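Local coordinates for uncharacterized protein (Alicyclobacillus acidocaldarius subsp. acidocaldarius, PDB 3RAG) that is of unknown function but has a von Willebrand factor type A-like fold and holds a sodium ion, consistent with a metal-ion-dependent site like those of that family, at residues 90-93 and 94-98; 80-83 and 84-88; 31-34 and 35-38; 115-118 and 119-123; 149-152 and 153-157. All coordinates share one frame; numbering follows the deposited sequence.

Contact 1. Residues 90-93 and 94-98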
# COMPACT_ATOMS: atom_id res chain seq x y z
N THR A 90 -3.92 -5.37 6.99
CA THR A 90 -4.27 -3.98 7.26
C THR A 90 -5.69 -3.63 6.77
O THR A 90 -6.39 -2.86 7.43
CB THR A 90 -3.21 -2.96 6.67
OG1 THR A 90 -3.06 -3.17 5.25
CG2 THR A 90 -1.84 -3.12 7.36
N MSE A 91 -6.12 -4.20 5.64
CA MSE A 91 -7.52 -4.04 5.18
C MSE A 91 -8.47 -4.58 6.26
O MSE A 91 -9.45 -3.94 6.65
CB MSE A 91 -7.75 -4.72 3.80
CG MSE A 91 -9.23 -4.74 3.27
SE MSE A 91 -9.42 -4.92 1.45
CE MSE A 91 -7.72 -5.46 1.15
N GLN A 92 -8.14 -5.75 6.79
CA GLN A 92 -8.96 -6.34 7.85
C GLN A 92 -9.05 -5.43 9.08
O GLN A 92 -10.13 -5.19 9.59
CB GLN A 92 -8.46 -7.72 8.25
CG GLN A 92 -9.33 -8.34 9.35
CD GLN A 92 -8.85 -9.70 9.82
OE1 GLN A 92 -7.66 -10.03 9.72
NE2 GLN A 92 -9.77 -10.49 10.35
N MSE A 93 -7.91 -4.92 9.56
CA MSE A 93 -7.93 -4.02 10.70
C MSE A 93 -8.73 -2.74 10.46
O MSE A 93 -9.48 -2.28 11.34
CB MSE A 93 -6.49 -3.71 11.18
CG MSE A 93 -5.84 -4.89 11.90
SE MSE A 93 -4.13 -4.65 12.49
CE MSE A 93 -3.22 -4.59 10.96
N THR A 94 -8.58 -2.15 9.28
CA THR A 94 -9.30 -0.94 8.95
C THR A 94 -10.81 -1.21 8.94
O THR A 94 -11.61 -0.43 9.48
CB THR A 94 -8.86 -0.38 7.58
OG1 THR A 94 -7.47 0.01 7.67
CG2 THR A 94 -9.69 0.82 7.19
N LEU A 95 -11.21 -2.32 8.33
CA LEU A 95 -12.63 -2.65 8.24
C LEU A 95 -13.24 -3.00 9.60
O LEU A 95 -14.42 -2.72 9.87
CB LEU A 95 -12.85 -3.77 7.22
CG LEU A 95 -12.55 -3.33 5.78
CD1 LEU A 95 -12.56 -4.55 4.88
CD2 LEU A 95 -13.59 -2.29 5.31
N GLN A 96 -12.44 -3.62 10.47
CA GLN A 96 -12.90 -3.89 11.83
C GLN A 96 -13.21 -2.59 12.54
O GLN A 96 -14.19 -2.49 13.27
CB GLN A 96 -11.87 -4.71 12.62
CG GLN A 96 -11.74 -6.14 12.14
CD GLN A 96 -10.61 -6.92 12.81
OE1 GLN A 96 -10.69 -8.13 12.93
NE2 GLN A 96 -9.55 -6.22 13.22
N GLN A 97 -12.38 -1.58 12.31
CA GLN A 97 -12.59 -0.27 12.92
C GLN A 97 -13.85 0.36 12.36
O GLN A 97 -14.63 0.96 13.09
CB GLN A 97 -11.38 0.66 12.69
CG GLN A 97 -10.04 0.08 13.15
CD GLN A 97 -8.81 0.87 12.64
OE1 GLN A 97 -8.81 1.46 11.54
NE2 GLN A 97 -7.75 0.88 13.45
N VAL A 98 -14.03 0.26 11.04
CA VAL A 98 -15.22 0.81 10.41
C VAL A 98 -16.49 0.19 10.99
O VAL A 98 -17.46 0.89 11.31
CB VAL A 98 -15.21 0.60 8.87
CG1 VAL A 98 -16.57 0.91 8.26
CG2 VAL A 98 -14.12 1.46 8.23
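Thr94 turns back on Thr90, one turn earlier. Its backbone N donates to Thr90 O at 3.0 Å with an N-H...O angle of 162°. Leu95, Gln96 and Gln97 repeat this with Met91, Gln92 and Met93, so four carbonyls of helix 79-106 each have a backbone donor. Thr94 OG1 sits beside its own N (chi1 -65°), which brings it to 3.1 Å from Thr90 O. That hydroxyl may give its proton to another acceptor, so the bond is uncertain. Thr90 OG1 is bonded to Met86 O, one turn back, and to Asn42 OD1 of strand 40-46. Gln96 CG lies 3.2 Å from Gln92 O, and its amide crosses the Gln92 side chain at a slant. Gln96 OE1 is 3.6 Å from Gln92 NE2, a packing distance, with the amide planes 39° apart. With an alanine replacing Gln96, the Gln92 amide would probably lose this neighbour, and contact with Met123 and Val126 would go. The Met91 and Leu95 side chains lie side by side, with Met91 CG 3.7 Å from Leu95 CD1. Backbone bonds thus hold the turn, while Met91 and Leu95 meet strand 10-17, and Gln92 and Gln96 meet helix 116-132, which Leu95 also touches.

Contact 2. Residues 80-83 and 84-88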
# COMPACT_ATOMS: atom_id res chain seq x y z
N SER A 80 6.50 -11.05 -2.55
CA SER A 80 5.15 -11.26 -3.03
C SER A 80 4.18 -11.71 -1.92
O SER A 80 3.14 -11.09 -1.66
CB SER A 80 5.17 -12.28 -4.17
OG SER A 80 3.87 -12.50 -4.66
N ALA A 81 4.53 -12.81 -1.26
CA ALA A 81 3.73 -13.30 -0.16
C ALA A 81 3.56 -12.25 0.94
O ALA A 81 2.49 -12.10 1.53
CB ALA A 81 4.36 -14.59 0.41
N THR A 82 4.63 -11.50 1.20
CA THR A 82 4.57 -10.49 2.26
C THR A 82 3.60 -9.36 1.91
O THR A 82 2.83 -8.93 2.76
CB THR A 82 5.98 -9.94 2.52
OG1 THR A 82 6.80 -11.01 2.98
CG2 THR A 82 5.94 -8.85 3.58
N ALA A 83 3.67 -8.89 0.66
CA ALA A 83 2.78 -7.84 0.18
C ALA A 83 1.31 -8.27 0.28
O ALA A 83 0.45 -7.51 0.71
CB ALA A 83 3.11 -7.46 -1.27
N GLN A 84 1.03 -9.51 -0.11
CA GLN A 84 -0.33 -10.02 -0.02
C GLN A 84 -0.79 -10.09 1.45
O GLN A 84 -1.89 -9.61 1.78
CB GLN A 84 -0.44 -11.39 -0.71
CG GLN A 84 -0.13 -11.36 -2.19
CD GLN A 84 -0.09 -12.74 -2.80
OE1 GLN A 84 -0.81 -13.64 -2.37
NE2 GLN A 84 0.74 -12.92 -3.82
N MSE A 85 0.04 -10.63 2.34
CA MSE A 85 -0.33 -10.70 3.75
C MSE A 85 -0.60 -9.32 4.34
O MSE A 85 -1.57 -9.14 5.09
CB MSE A 85 0.74 -11.40 4.61
CG MSE A 85 0.48 -11.38 6.14
SE MSE A 85 1.03 -9.92 7.11
CE MSE A 85 2.81 -10.08 7.01
N MSE A 86 0.28 -8.36 4.06
CA MSE A 86 0.16 -7.06 4.72
C MSE A 86 -1.10 -6.37 4.25
O MSE A 86 -1.80 -5.73 5.05
CB MSE A 86 1.37 -6.16 4.45
CG MSE A 86 2.69 -6.60 5.09
SE MSE A 86 4.12 -5.64 4.41
CE MSE A 86 3.35 -4.53 3.41
N THR A 87 -1.37 -6.46 2.95
CA THR A 87 -2.50 -5.76 2.34
C THR A 87 -3.78 -6.31 2.98
O THR A 87 -4.63 -5.54 3.45
CB THR A 87 -2.53 -5.94 0.81
OG1 THR A 87 -1.33 -5.37 0.27
CG2 THR A 87 -3.73 -5.23 0.17
N HIS A 88 -3.90 -7.63 3.03
CA HIS A 88 -5.07 -8.22 3.69
C HIS A 88 -5.17 -7.93 5.19
O HIS A 88 -6.26 -7.60 5.70
CB HIS A 88 -5.16 -9.73 3.39
CG HIS A 88 -5.63 -10.02 2.00
ND1 HIS A 88 -6.93 -9.80 1.59
CD2 HIS A 88 -4.97 -10.50 0.92
CE1 HIS A 88 -7.05 -10.13 0.32
NE2 HIS A 88 -5.88 -10.56 -0.11
O HOH W 1 2.43 -10.52 -4.26
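Gln84, Met85, Met86 and Thr87 each give a backbone N-H to the carbonyl four residues back, on Ser80 to Ala83, in regular alpha-helical geometry. Ala83 O receives a second bond, from Thr87 OG1 at 2.8 Å. The OG1 and N of Thr87 reach this oxygen from opposite faces of the carbonyl plane. The hydroxyl gets there because it lies next to its own backbone N (chi1 -62°). A valine in its place would probably leave Ala83 O with the backbone bond alone of these two. Gln84 runs its chain back along the helix, with CG 3.3 Å from Ser80 O. One water ties this end together. It accepts from Gln84 NE2 at 3.0 Å, donates to Ser80 O at 2.8 Å, and is also bonded to Ser80 OG. Thr82 CG2 meets the selenium of Met86, SE, at 3.8 Å, while Thr82 OG1 is bonded to Asp78 O. The sides of the helix have different neighbours. Ser80 and Gln84 touch helix 151-165. Ala83 and Met86 rest on Leu14 of strand 10-17 and Ile44 of strand 40-46, and Thr82, Met85 and Met86 reach Arg72 of strand 71-74.

Contact 3. Residues 31-34 and 35-38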
# COMPACT_ATOMS: atom_id res chain seq x y z
N ALA A 31 3.52 10.45 4.84
CA ALA A 31 2.64 9.37 5.25
C ALA A 31 1.61 9.89 6.25
O ALA A 31 0.45 9.48 6.23
CB ALA A 31 3.44 8.22 5.89
N ARG A 32 2.05 10.77 7.15
CA ARG A 32 1.13 11.35 8.14
C ARG A 32 0.02 12.14 7.41
O ARG A 32 -1.16 12.02 7.75
CB ARG A 32 1.91 12.24 9.12
CG ARG A 32 1.12 12.69 10.34
CD ARG A 32 2.05 13.42 11.32
NE ARG A 32 2.96 12.48 11.96
CZ ARG A 32 4.28 12.58 11.98
NH1 ARG A 32 5.01 11.66 12.59
NH2 ARG A 32 4.88 13.61 11.40
N ARG A 33 0.40 12.93 6.41
CA ARG A 33 -0.60 13.61 5.56
C ARG A 33 -1.57 12.64 4.89
O ARG A 33 -2.78 12.85 4.90
CB ARG A 33 0.08 14.42 4.45
CG ARG A 33 0.72 15.70 4.92
CD ARG A 33 1.16 16.58 3.74
NE ARG A 33 2.30 16.05 3.00
CZ ARG A 33 3.58 16.20 3.37
NH1 ARG A 33 3.88 16.85 4.49
NH2 ARG A 33 4.55 15.71 2.62
N ALA A 34 -1.03 11.60 4.26
CA ALA A 34 -1.87 10.58 3.63
C ALA A 34 -2.90 10.00 4.60
O ALA A 34 -4.08 9.86 4.25
CB ALA A 34 -1.00 9.47 3.05
N HIS A 35 -2.44 9.65 5.80
CA HIS A 35 -3.30 8.99 6.78
C HIS A 35 -4.45 9.86 7.26
O HIS A 35 -5.50 9.34 7.64
CB HIS A 35 -2.47 8.45 7.95
CG HIS A 35 -3.21 7.45 8.80
ND1 HIS A 35 -3.77 6.31 8.27
CD2 HIS A 35 -3.48 7.43 10.13
CE1 HIS A 35 -4.35 5.62 9.25
NE2 HIS A 35 -4.18 6.27 10.38
N ARG A 36 -4.29 11.18 7.24
CA ARG A 36 -5.39 12.07 7.62
C ARG A 36 -6.58 11.88 6.67
O ARG A 36 -7.72 12.17 7.02
CB ARG A 36 -4.95 13.54 7.62
CG ARG A 36 -3.96 13.92 8.71
CD ARG A 36 -3.93 15.43 8.90
NE ARG A 36 -2.58 15.97 8.81
CZ ARG A 36 -2.05 16.51 7.70
NH1 ARG A 36 -2.77 16.58 6.59
NH2 ARG A 36 -0.81 16.97 7.72
N HIS A 37 -6.31 11.37 5.47
CA HIS A 37 -7.38 11.11 4.50
C HIS A 37 -7.91 9.70 4.59
O HIS A 37 -8.73 9.29 3.76
CB HIS A 37 -6.89 11.36 3.07
CG HIS A 37 -6.54 12.78 2.79
ND1 HIS A 37 -7.48 13.74 2.50
CD2 HIS A 37 -5.34 13.42 2.79
CE1 HIS A 37 -6.89 14.90 2.32
NE2 HIS A 37 -5.59 14.74 2.49
N GLY A 38 -7.43 8.94 5.57
CA GLY A 38 -7.84 7.56 5.71
C GLY A 38 -7.00 6.56 4.91
O GLY A 38 -7.23 5.35 4.97
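The Arg36 guanidinium overlaps Arg33, lying with one face over the start of that side chain. Arg33 CA is under the rim of the group, and Arg36 NH2 comes to 3.4 Å from Arg33 CG. This is the C-terminal end of helix 27-36, closed by a Schellman motif at Gly38. The helix is the crossover of a beta-alpha-beta unit between strands 10-17 and 40-46. The two guanidinium planes are 52° apart, and their like charges stay separate, with Arg33 NH1 5.7 Å from Arg36 NH2. Arg33 has its own counter-charge in Asp219 of helix 214-232, which probably lessens any repulsion. Arg32 turns to Glu29.

The backbone bonds change as the helix ends. His35 N still donates to Ala31 O at 2.9 Å. Arg36 N has a longer bond to Arg32 O, 3.3 Å, and a weak one to Arg33 O. His37 N then drops to Ala34 O, only three residues back, and Gly38 N bonds to His35 O at 2.9 Å. Gly38 has a positive phi of 88°, where a side chain would press on the carbonyl oxygen of His37. His35 ND1 bonds to Ile39 O just beyond the turn. The Ala31 and Ala34 methyls face Val41, and Ala34 also meets Ala222. CG of His37 is anti to its carbonyl carbon (chi1 -65°), which turns the ring back toward Arg33 O. Its CD2 ends 3.4 Å from Arg33 O, while His37 N lies above the plane of the Ala34 carbonyl.

Contact 4. Residues 115-118 and 119-123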
# COMPACT_ATOMS: atom_id res chain seq x y z
N PRO A 115 -21.93 -10.27 22.97
CA PRO A 115 -21.61 -11.66 23.34
C PRO A 115 -20.91 -12.38 22.20
O PRO A 115 -21.08 -11.99 21.03
CB PRO A 115 -22.99 -12.27 23.64
CG PRO A 115 -23.97 -11.43 22.92
CD PRO A 115 -23.37 -10.05 22.79
N PRO A 116 -20.12 -13.41 22.52
CA PRO A 116 -19.34 -14.20 21.57
C PRO A 116 -20.09 -14.50 20.27
O PRO A 116 -19.51 -14.34 19.19
CB PRO A 116 -19.07 -15.50 22.33
CG PRO A 116 -18.99 -15.05 23.75
CD PRO A 116 -19.98 -13.92 23.90
N ALA A 117 -21.35 -14.90 20.37
CA ALA A 117 -22.14 -15.24 19.18
C ALA A 117 -22.34 -14.05 18.24
O ALA A 117 -22.28 -14.19 17.01
CB ALA A 117 -23.47 -15.81 19.59
N ASP A 118 -22.60 -12.88 18.81
CA ASP A 118 -22.78 -11.67 18.01
C ASP A 118 -21.44 -11.18 17.48
O ASP A 118 -21.35 -10.71 16.35
CB ASP A 118 -23.44 -10.56 18.83
CG ASP A 118 -24.89 -10.84 19.11
OD1 ASP A 118 -25.56 -11.44 18.25
OD2 ASP A 118 -25.37 -10.45 20.20
N ARG A 119 -20.40 -11.30 18.30
CA ARG A 119 -19.07 -10.91 17.86
C ARG A 119 -18.66 -11.72 16.64
O ARG A 119 -18.00 -11.21 15.72
CB ARG A 119 -18.03 -11.06 18.97
CG ARG A 119 -17.94 -9.86 19.91
CD ARG A 119 -16.62 -9.83 20.68
NE ARG A 119 -16.41 -11.06 21.44
CZ ARG A 119 -16.68 -11.18 22.74
NH1 ARG A 119 -17.16 -10.15 23.42
NH2 ARG A 119 -16.46 -12.33 23.36
N ALA A 120 -19.06 -12.98 16.62
CA ALA A 120 -18.80 -13.87 15.49
C ALA A 120 -19.56 -13.44 14.23
O ALA A 120 -19.04 -13.54 13.12
CB ALA A 120 -19.15 -15.31 15.87
N ARG A 121 -20.80 -12.98 14.41
CA ARG A 121 -21.60 -12.52 13.28
C ARG A 121 -20.96 -11.29 12.68
O ARG A 121 -20.87 -11.14 11.45
CB ARG A 121 -23.02 -12.18 13.72
CG ARG A 121 -24.09 -13.08 13.14
CD ARG A 121 -25.49 -12.61 13.53
NE ARG A 121 -25.68 -12.56 14.97
CZ ARG A 121 -26.08 -13.60 15.71
NH1 ARG A 121 -26.31 -14.77 15.13
NH2 ARG A 121 -26.24 -13.46 17.01
N VAL A 122 -20.50 -10.39 13.55
CA VAL A 122 -19.86 -9.17 13.10
C VAL A 122 -18.55 -9.47 12.37
O VAL A 122 -18.23 -8.83 11.39
CB VAL A 122 -19.63 -8.18 14.25
CG1 VAL A 122 -18.70 -7.04 13.80
CG2 VAL A 122 -20.97 -7.63 14.73
N MSE A 123 -17.80 -10.45 12.85
CA MSE A 123 -16.56 -10.80 12.15
C MSE A 123 -16.86 -11.37 10.76
O MSE A 123 -16.07 -11.19 9.82
CB MSE A 123 -15.69 -11.74 12.99
CG MSE A 123 -15.04 -11.07 14.21
SE MSE A 123 -14.13 -9.52 13.91
CE MSE A 123 -13.13 -9.94 12.44
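Asp118 and Arg121 form a salt bridge three residues apart, in the first turns of helix 116-132, whose N-cap position is held by Pro115. Asp118 OD1 meets Arg121 NH2 at 2.5 Å. The distance is very short, and its exact value is doubtful, but the N-H points well at the oxygen. The two side chains lie alongside each other. OD1 comes in at the edge of the guanidinium, near its plane, yet the carboxylate plane itself is turned by 58°. Arg121 folds over the helix so that Ala117 O sits above the centre of the guanidinium face. That carbonyl also accepts from Arg121 N at 3.2 Å. Near a helix start, the negative charge of Asp118 is likely to be well placed against the helix dipole.

Backbone bonds secure the turn. Arg119 N donates to Pro115 O at 2.9 Å, in the carbonyl plane. Ala120 N and Val122 N bond to Pro116 O and Asp118 O. Arg119 bends at chi3 (-57°), which brings one face of its guanidinium over the start of Pro116. Its NH2 is 3.7 Å from Pro116 CG on the ring. Further out, Val122 packs on Val99 and Leu103 of helix 79-106 and on Leu114 of the loop that joins the two helices. On the helix itself, Val122 CG2 lies 3.5 Å from Asp118 O.

Contact 5. Residues 149-152 and 153-157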
# COMPACT_ATOMS: atom_id res chain seq x y z
N ASP A 149 19.40 -4.97 -8.99
CA ASP A 149 19.30 -6.43 -8.96
C ASP A 149 18.05 -6.95 -8.25
O ASP A 149 17.83 -8.14 -8.21
CB ASP A 149 20.51 -7.02 -8.28
CG ASP A 149 21.72 -6.98 -9.16
OD1 ASP A 149 21.59 -7.06 -10.41
OD2 ASP A 149 22.81 -6.87 -8.58
N LYS A 150 17.26 -6.05 -7.68
CA LYS A 150 16.05 -6.46 -6.98
C LYS A 150 14.87 -6.26 -7.89
O LYS A 150 13.82 -6.87 -7.71
CB LYS A 150 15.88 -5.63 -5.71
CG LYS A 150 17.06 -5.84 -4.74
CD LYS A 150 17.14 -4.79 -3.65
CE LYS A 150 18.43 -4.95 -2.85
NZ LYS A 150 19.37 -3.79 -2.99
N ILE A 151 15.03 -5.39 -8.88
CA ILE A 151 13.91 -5.01 -9.76
C ILE A 151 13.22 -6.20 -10.47
O ILE A 151 12.00 -6.26 -10.49
CB ILE A 151 14.31 -3.87 -10.77
CG1 ILE A 151 14.29 -2.51 -10.05
CG2 ILE A 151 13.31 -3.82 -11.95
CD1 ILE A 151 14.91 -1.37 -10.92
N PRO A 152 13.99 -7.15 -11.02
CA PRO A 152 13.25 -8.24 -11.67
C PRO A 152 12.33 -9.00 -10.70
O PRO A 152 11.23 -9.38 -11.08
CB PRO A 152 14.37 -9.15 -12.22
CG PRO A 152 15.53 -8.15 -12.49
CD PRO A 152 15.44 -7.22 -11.28
N THR A 153 12.77 -9.20 -9.47
CA THR A 153 11.93 -9.91 -8.50
C THR A 153 10.73 -9.07 -8.13
O THR A 153 9.62 -9.57 -7.98
CB THR A 153 12.76 -10.28 -7.26
OG1 THR A 153 13.78 -11.18 -7.69
CG2 THR A 153 11.88 -10.96 -6.17
N VAL A 154 10.97 -7.77 -7.99
CA VAL A 154 9.90 -6.84 -7.65
C VAL A 154 8.83 -6.79 -8.75
O VAL A 154 7.63 -6.80 -8.46
CB VAL A 154 10.47 -5.44 -7.35
CG1 VAL A 154 9.35 -4.39 -7.23
CG2 VAL A 154 11.28 -5.49 -6.06
N ARG A 155 9.26 -6.76 -10.01
CA ARG A 155 8.28 -6.76 -11.09
C ARG A 155 7.37 -7.98 -10.98
O ARG A 155 6.14 -7.86 -11.15
CB ARG A 155 8.97 -6.77 -12.47
CG ARG A 155 9.81 -5.53 -12.78
CD ARG A 155 10.19 -5.48 -14.29
NE ARG A 155 10.92 -6.70 -14.68
CZ ARG A 155 12.21 -6.76 -15.02
NH1 ARG A 155 12.98 -5.66 -15.08
NH2 ARG A 155 12.75 -7.93 -15.31
N GLU A 156 7.95 -9.14 -10.71
CA GLU A 156 7.14 -10.37 -10.61
C GLU A 156 6.20 -10.32 -9.40
O GLU A 156 5.04 -10.76 -9.46
CB GLU A 156 8.03 -11.60 -10.51
CG GLU A 156 9.01 -11.74 -11.64
CD GLU A 156 8.75 -12.97 -12.49
OE1 GLU A 156 7.56 -13.27 -12.75
OE2 GLU A 156 9.73 -13.62 -12.91
N ALA A 157 6.71 -9.78 -8.29
CA ALA A 157 5.94 -9.69 -7.05
C ALA A 157 4.73 -8.79 -7.21
O ALA A 157 3.64 -9.06 -6.68
CB ALA A 157 6.83 -9.17 -5.89
O HOH W 2 15.68 -9.68 -8.82
O HOH W 3 11.17 -10.03 -14.11
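Thr153 CB packs on Lys150 O at the start of helix 151-165, and its hydroxyl is linked to Asp149 through a water. Thr153 OG1 is 2.7 Å from that water, which donates to Asp149 O at the same distance. The hydroxyl is beside its own N (chi1 -64°), on the side of this water. Next, Val154 N donates to Lys150 O at 3.0 Å, and Val154 CG2 lies 3.3 Å from the same oxygen. The Val154 side chain also touches Ile46 and Ile79, at the sheet and helix 79-106. Arg155 carries much of the side-chain contact, over Ile151 and Pro152. Its N bonds to Ile151 O at 2.8 Å with an N-H...O angle of 166°. The chain bends at chi3 (-57°), and the guanidinium folds back over Pro152. Pro152 CA is under the rim of one face, while Ile151 CG2 meets Arg155 NH1 at 3.6 Å. A second water accepts from Arg155 NH2 at 2.9 Å and donates to Pro152 O, so the guanidinium is joined to the proline by packing and by water. Glu156 N makes a weak bond to Pro152 O, and Glu156 CG passes 3.3 Å from that oxygen. Ala157 continues the turn, and its methyl rests near Ser80. Just ahead of the helix, the Lys150 amine forms a salt bridge with Asp18 and bonds to Ser146 O. Asp18, Ser144 and Ser146 hold the sodium ion. The sodium site, with the helix beginning beside it in the beta-alpha-beta unit of strands 135-142 and 172-179, is consistent with the metal-ion-dependent adhesion site of von Willebrand type A folds.

The five contacts follow the chain in series, each within one helix or at its end; none closes a long loop, and none nest or cross. Contact 3 comes first, at the end of the helix between strands 10-17 and 40-46. Contacts 2 and 1 then adjoin on helix 79-106, with centres about 15 Å apart. Contact 4 starts the next helix, 116-132. It touches contact 1 where Met123 meets Gln92 and Gln96. Contact 5 begins helix 151-165 near the sodium ion and touches contact 2 through Ala157 and Ser80. Helix 79-106 thus touches both later helices as well as the sheet. Contacts 4 and 5 lie on opposite sides of the chain's centre, their centres about 42 Å apart.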